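Local coordinates for hypothetical protein (Bacteroides caccae, PDB 4M8R) that is of unknown function but pairs an Ig-like N-terminal domain with a WD40-like domain, a fold that often serves in binding other molecules, at residues 198-203 / 262-267; 270-275 / 325-330. All blocks are in the same frame, centred on the assembly; numbering follows the deposited sequence.

Contact 1: 198-203 / 262-267; sequences ALVIGS and GVFMQG
Ile201 O is gripped twice by segment 262-267. Phe264 N donates a hydrogen bond of 3.0 Å to it, lying nearly along the C=O axis. The CA-H of Val263 adds a weaker contact with the same oxygen. The pairing joins strands 196-201 and 262-264 in parallel. Each is the first strand of a four-stranded meander, consistent with the innermost strands of two successive blades in a WD40-like propeller. Two more backbone bonds fix the register. Gly262 N reaches Leu199 O at 2.8 Å, and Ile201 N reaches Gly262 O at 2.9 Å. In this last bond the donor stands above the carbonyl plane, 37° out of it. Val200 thus faces Gly262, and Ile201 faces Val263. A CB at Gly262 would lie close to Val200 CG2 and Leu199 O, and the glycine keeps this spot slim. Ile201 and Val263 point to one face of the sheet and touch loosely, CG1 to CG2, at 4.3 Å. Both also meet Tyr308 of strand 303-310. Val200 points to the other face. Its CG1 is anti to the backbone N (chi1 -173°), which sets this methyl over one face of the Phe264 ring. It makes a CH-pi contact there, 3.8 Å from the ring centroid, with the two side chains crossing at about a right angle. Phe57 of the second subunit brings its ring to Phe264, with the planes about 20° apart, so the side chain is also part of a subunit interface. Ser203 OG is bonded to Asp206 O. The contact with Phe264 is made by the carbon: Ser203 CB lies 3.7 Å from CD2 of the ring and approaches it obliquely.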
loop_
_atom_site.group_PDB
_atom_site.type_symbol
_atom_site.label_atom_id
_atom_site.label_comp_id
_atom_site.label_asym_id
_atom_site.label_seq_id
_atom_site.Cartn_x
_atom_site.Cartn_y
_atom_site.Cartn_z
ATOM N N ALA A 198 33.292 3.558 0.924
ATOM C CA ALA A 198 32.412 2.915 1.893
ATOM C C ALA A 198 31.060 2.576 1.302
ATOM O O ALA A 198 30.592 3.246 0.390
ATOM C CB ALA A 198 32.209 3.828 3.095
ATOM N N LEU A 199 30.445 1.520 1.821
ATOM C CA LEU A 199 29.031 1.284 1.602
ATOM C C LEU A 199 28.279 2.102 2.634
ATOM O O LEU A 199 28.803 2.390 3.714
ATOM C CB LEU A 199 28.689 -0.187 1.781
ATOM C CG LEU A 199 29.290 -1.154 0.769
ATOM C CD1 LEU A 199 28.790 -2.561 1.062
ATOM C CD2 LEU A 199 28.937 -0.744 -0.653
ATOM N N VAL A 200 27.050 2.472 2.307
ATOM C CA VAL A 200 26.223 3.252 3.212
ATOM C C VAL A 200 24.855 2.592 3.333
ATOM O O VAL A 200 24.162 2.393 2.333
ATOM C CB VAL A 200 26.068 4.700 2.728
ATOM C CG1 VAL A 200 25.349 5.538 3.774
ATOM C CG2 VAL A 200 27.433 5.310 2.424
ATOM N N ILE A 201 24.482 2.257 4.563
ATOM C CA ILE A 201 23.219 1.601 4.830
ATOM C C ILE A 201 22.281 2.527 5.597
ATOM O O ILE A 201 22.675 3.616 6.007
ATOM C CB ILE A 201 23.433 0.292 5.608
ATOM C CG1 ILE A 201 24.186 0.535 6.917
ATOM C CG2 ILE A 201 24.202 -0.697 4.744
ATOM C CD1 ILE A 201 24.254 -0.695 7.791
ATOM N N GLY A 202 21.036 2.091 5.776
ATOM C CA GLY A 202 20.063 2.837 6.565
ATOM C C GLY A 202 19.117 3.741 5.792
ATOM O O GLY A 202 18.302 4.426 6.405
ATOM N N SER A 203 19.205 3.767 4.462
ATOM C CA SER A 203 18.304 4.619 3.676
ATOM C C SER A 203 16.866 4.137 3.785
ATOM O O SER A 203 15.937 4.941 3.778
ATOM C CB SER A 203 18.714 4.673 2.203
ATOM O OG SER A 203 18.593 3.406 1.584
ATOM N N GLY A 262 28.926 3.100 6.423
ATOM C CA GLY A 262 28.375 4.387 6.794
ATOM C C GLY A 262 26.886 4.258 7.045
ATOM O O GLY A 262 26.265 3.250 6.690
ATOM N N VAL A 263 26.309 5.283 7.662
ATOM C CA VAL A 263 24.902 5.253 8.035
ATOM C C VAL A 263 24.229 6.564 7.671
ATOM O O VAL A 263 24.730 7.633 7.995
ATOM C CB VAL A 263 24.751 4.993 9.546
ATOM C CG1 VAL A 263 23.327 5.257 10.008
ATOM C CG2 VAL A 263 25.157 3.568 9.878
ATOM N N PHE A 264 23.096 6.466 6.987
ATOM C CA PHE A 264 22.273 7.634 6.685
ATOM C C PHE A 264 21.553 8.093 7.940
ATOM O O PHE A 264 20.889 7.300 8.604
ATOM C CB PHE A 264 21.197 7.307 5.637
ATOM C CG PHE A 264 21.681 7.343 4.214
ATOM C CD1 PHE A 264 21.972 8.547 3.598
ATOM C CD2 PHE A 264 21.807 6.171 3.475
ATOM C CE1 PHE A 264 22.401 8.585 2.279
ATOM C CE2 PHE A 264 22.237 6.201 2.160
ATOM C CZ PHE A 264 22.539 7.413 1.561
HETATM N N MSE A 265 21.655 9.380 8.239
HETATM C CA MSE A 265 20.792 9.989 9.243
HETATM C C MSE A 265 19.387 10.030 8.707
HETATM O O MSE A 265 19.177 9.846 7.504
HETATM C CB MSE A 265 21.307 11.388 9.507
HETATM C CG MSE A 265 20.756 11.937 10.810
HETATM SE SE MSE A 265 21.748 13.567 11.255
HETATM C CE MSE A 265 23.603 12.917 11.201
ATOM N N GLN A 266 18.403 10.245 9.580
ATOM C CA GLN A 266 17.011 10.358 9.134
ATOM C C GLN A 266 16.903 11.516 8.141
ATOM O O GLN A 266 17.501 12.574 8.344
ATOM C CB GLN A 266 16.040 10.550 10.308
ATOM C CG GLN A 266 14.565 10.423 9.919
ATOM C CD GLN A 266 13.609 10.620 11.090
ATOM O OE1 GLN A 266 13.387 9.709 11.886
ATOM N NE2 GLN A 266 13.027 11.813 11.191
ATOM N N GLY A 267 16.164 11.287 7.056
ATOM C CA GLY A 267 16.085 12.239 5.948
ATOM C C GLY A 267 17.064 11.925 4.825
ATOM O O GLY A 267 16.909 12.428 3.710
#

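Contact 2: 270-275 / 325-330; sequences IILLSA and KKVGYM
Leu272 is the first residue of segment 270-275 to touch segment 325-330, and its branches divide the work. CD1 meets Val327 CG2 at 3.9 Å. CD2 lies over one face of the Tyr329 ring, offset toward the rim, in a CH-pi contact 4.0 Å from the centroid. CD2 also packs on Gly328 O at 3.6 Å. Nearer the backbone, Leu272 CB touches Tyr329 OH at 3.4 Å. The CG of Leu272 lies anti to the carbonyl carbon (chi1 -72°), and it sits near Tyr329 OH. Leu273 comes next and takes part through its backbone, since its side chain points away. Its carbonyl O accepts a hydrogen bond of 2.8 Å from Tyr329 OH, with the donor tilted 23° from the carbonyl plane. A phenylalanine in place of Tyr329 would probably leave Leu273 O without this side-chain donor and open a small gap beside Leu272 CB. Ser274 then turns its OG to Ile304 O, on strand 303-310. The Tyr329 side chain also touches Pro284 and Leu286 of strand 282-288, and Ile304 and Pro306 of strand 303-310. The axes of the two segments run 11° apart and come no nearer than 8.3 Å, too far for backbone pairing. Apolar packing between two separate four-stranded meanders, with a tyrosine bridging them, is consistent with the interface between adjacent blades of a beta-propeller.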
loop_
_atom_site.group_PDB
_atom_site.type_symbol
_atom_site.label_atom_id
_atom_site.label_comp_id
_atom_site.label_asym_id
_atom_site.label_seq_id
_atom_site.Cartn_x
_atom_site.Cartn_y
_atom_site.Cartn_z
ATOM N N ILE A 270 22.527 13.465 5.462
ATOM C CA ILE A 270 23.824 13.379 6.127
ATOM C C ILE A 270 24.203 11.916 6.353
ATOM O O ILE A 270 23.360 11.106 6.753
ATOM C CB ILE A 270 23.806 14.106 7.491
ATOM C CG1 ILE A 270 23.230 15.528 7.358
ATOM C CG2 ILE A 270 25.204 14.155 8.098
ATOM C CD1 ILE A 270 24.056 16.474 6.509
ATOM N N ILE A 271 25.472 11.590 6.100
ATOM C CA ILE A 271 25.988 10.235 6.266
ATOM C C ILE A 271 27.107 10.219 7.298
ATOM O O ILE A 271 28.013 11.042 7.244
ATOM C CB ILE A 271 26.520 9.666 4.932
ATOM C CG1 ILE A 271 25.355 9.440 3.953
ATOM C CG2 ILE A 271 27.272 8.360 5.167
ATOM C CD1 ILE A 271 25.766 9.224 2.507
ATOM N N LEU A 272 27.050 9.260 8.215
ATOM C CA LEU A 272 28.072 9.104 9.249
ATOM C C LEU A 272 29.118 8.087 8.808
ATOM O O LEU A 272 28.783 6.963 8.448
ATOM C CB LEU A 272 27.449 8.636 10.568
ATOM C CG LEU A 272 26.606 9.630 11.371
ATOM C CD1 LEU A 272 25.365 10.062 10.601
ATOM C CD2 LEU A 272 26.215 9.004 12.701
ATOM N N LEU A 273 30.382 8.488 8.848
ATOM C CA LEU A 273 31.492 7.592 8.557
ATOM C C LEU A 273 32.502 7.643 9.695
ATOM O O LEU A 273 32.474 8.546 10.532
ATOM C CB LEU A 273 32.191 8.011 7.265
ATOM C CG LEU A 273 31.322 8.216 6.028
ATOM C CD1 LEU A 273 32.088 8.982 4.955
ATOM C CD2 LEU A 273 30.843 6.878 5.500
ATOM N N SER A 274 33.390 6.659 9.718
ATOM C CA SER A 274 34.556 6.699 10.587
ATOM C C SER A 274 35.793 6.424 9.744
ATOM O O SER A 274 35.734 5.671 8.767
ATOM C CB SER A 274 34.435 5.685 11.728
ATOM O OG SER A 274 34.463 4.350 11.247
ATOM N N ALA A 275 36.901 7.053 10.123
ATOM C CA ALA A 275 38.163 6.907 9.411
ATOM C C ALA A 275 39.278 6.523 10.375
ATOM O O ALA A 275 39.382 7.078 11.475
ATOM C CB ALA A 275 38.512 8.199 8.690
ATOM N N LYS A 325 14.351 6.947 12.243
ATOM C CA LYS A 325 15.497 6.352 12.922
ATOM C C LYS A 325 16.285 7.317 13.804
ATOM O O LYS A 325 16.210 8.533 13.652
ATOM C CB LYS A 325 16.436 5.702 11.897
ATOM C CG LYS A 325 16.721 6.573 10.695
ATOM C CD LYS A 325 17.420 5.836 9.564
ATOM C CE LYS A 325 17.189 6.581 8.255
ATOM N NZ LYS A 325 18.451 6.829 7.519
ATOM N N LYS A 326 17.023 6.736 14.745
ATOM C CA LYS A 326 17.995 7.450 15.557
ATOM C C LYS A 326 19.357 6.890 15.189
ATOM O O LYS A 326 19.541 5.677 15.174
ATOM C CB LYS A 326 17.716 7.226 17.043
ATOM C CG LYS A 326 16.405 7.837 17.513
ATOM C CD LYS A 326 15.903 7.178 18.790
ATOM C CE LYS A 326 14.504 7.656 19.160
ATOM N NZ LYS A 326 14.485 9.064 19.644
ATOM N N VAL A 327 20.305 7.766 14.871
ATOM C CA VAL A 327 21.638 7.331 14.466
ATOM C C VAL A 327 22.707 7.917 15.365
ATOM O O VAL A 327 22.503 8.940 16.015
ATOM C CB VAL A 327 21.950 7.704 13.002
ATOM C CG1 VAL A 327 20.793 7.299 12.098
ATOM C CG2 VAL A 327 22.247 9.188 12.860
ATOM N N GLY A 328 23.859 7.262 15.375
ATOM C CA GLY A 328 24.979 7.737 16.158
ATOM C C GLY A 328 26.252 6.957 15.936
ATOM O O GLY A 328 26.381 6.205 14.966
ATOM N N TYR A 329 27.188 7.157 16.858
ATOM C CA TYR A 329 28.505 6.552 16.814
ATOM C C TYR A 329 28.752 5.743 18.085
ATOM O O TYR A 329 28.479 6.219 19.191
ATOM C CB TYR A 329 29.565 7.645 16.734
ATOM C CG TYR A 329 29.754 8.282 15.371
ATOM C CD1 TYR A 329 30.330 7.573 14.323
ATOM C CD2 TYR A 329 29.418 9.617 15.150
ATOM C CE1 TYR A 329 30.535 8.159 13.085
ATOM C CE2 TYR A 329 29.621 10.212 13.915
ATOM C CZ TYR A 329 30.182 9.479 12.887
ATOM O OH TYR A 329 30.394 10.065 11.657
HETATM N N MSE A 330 29.253 4.520 17.920
HETATM C CA MSE A 330 29.814 3.757 19.031
HETATM C C MSE A 330 31.236 4.227 19.150
HETATM O O MSE A 330 31.997 4.127 18.191
HETATM C CB MSE A 330 29.781 2.254 18.765
HETATM C CG MSE A 330 30.124 1.415 20.001
HETATM SE SE MSE A 330 32.050 1.439 20.465
HETATM C CE MSE A 330 32.865 0.856 18.763
#

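The centres of contacts 1 and 2 lie about 8 Å apart, and strands 262-264 and 270-276 are antiparallel neighbours in one sheet. Contact 1 joins the first of these to the preceding meander; contact 2 packs the second against the following one. Lys325 spans all three: its NZ is 2.7 Å from Gly202 O and 2.7 Å from Phe264 O, both probable hydrogen bonds, and it also bonds Asn268 OD1. Two apolar contacts also join the pair. Met265 CE meets Leu272 CD1 at 3.4 Å, and Phe264 CE1 meets Ile271 CD1 at 3.4 Å. No active site is known. A bound 1,2-ethanediol, probably from crystallisation, lies about 4 Å from the Ile201 side chain.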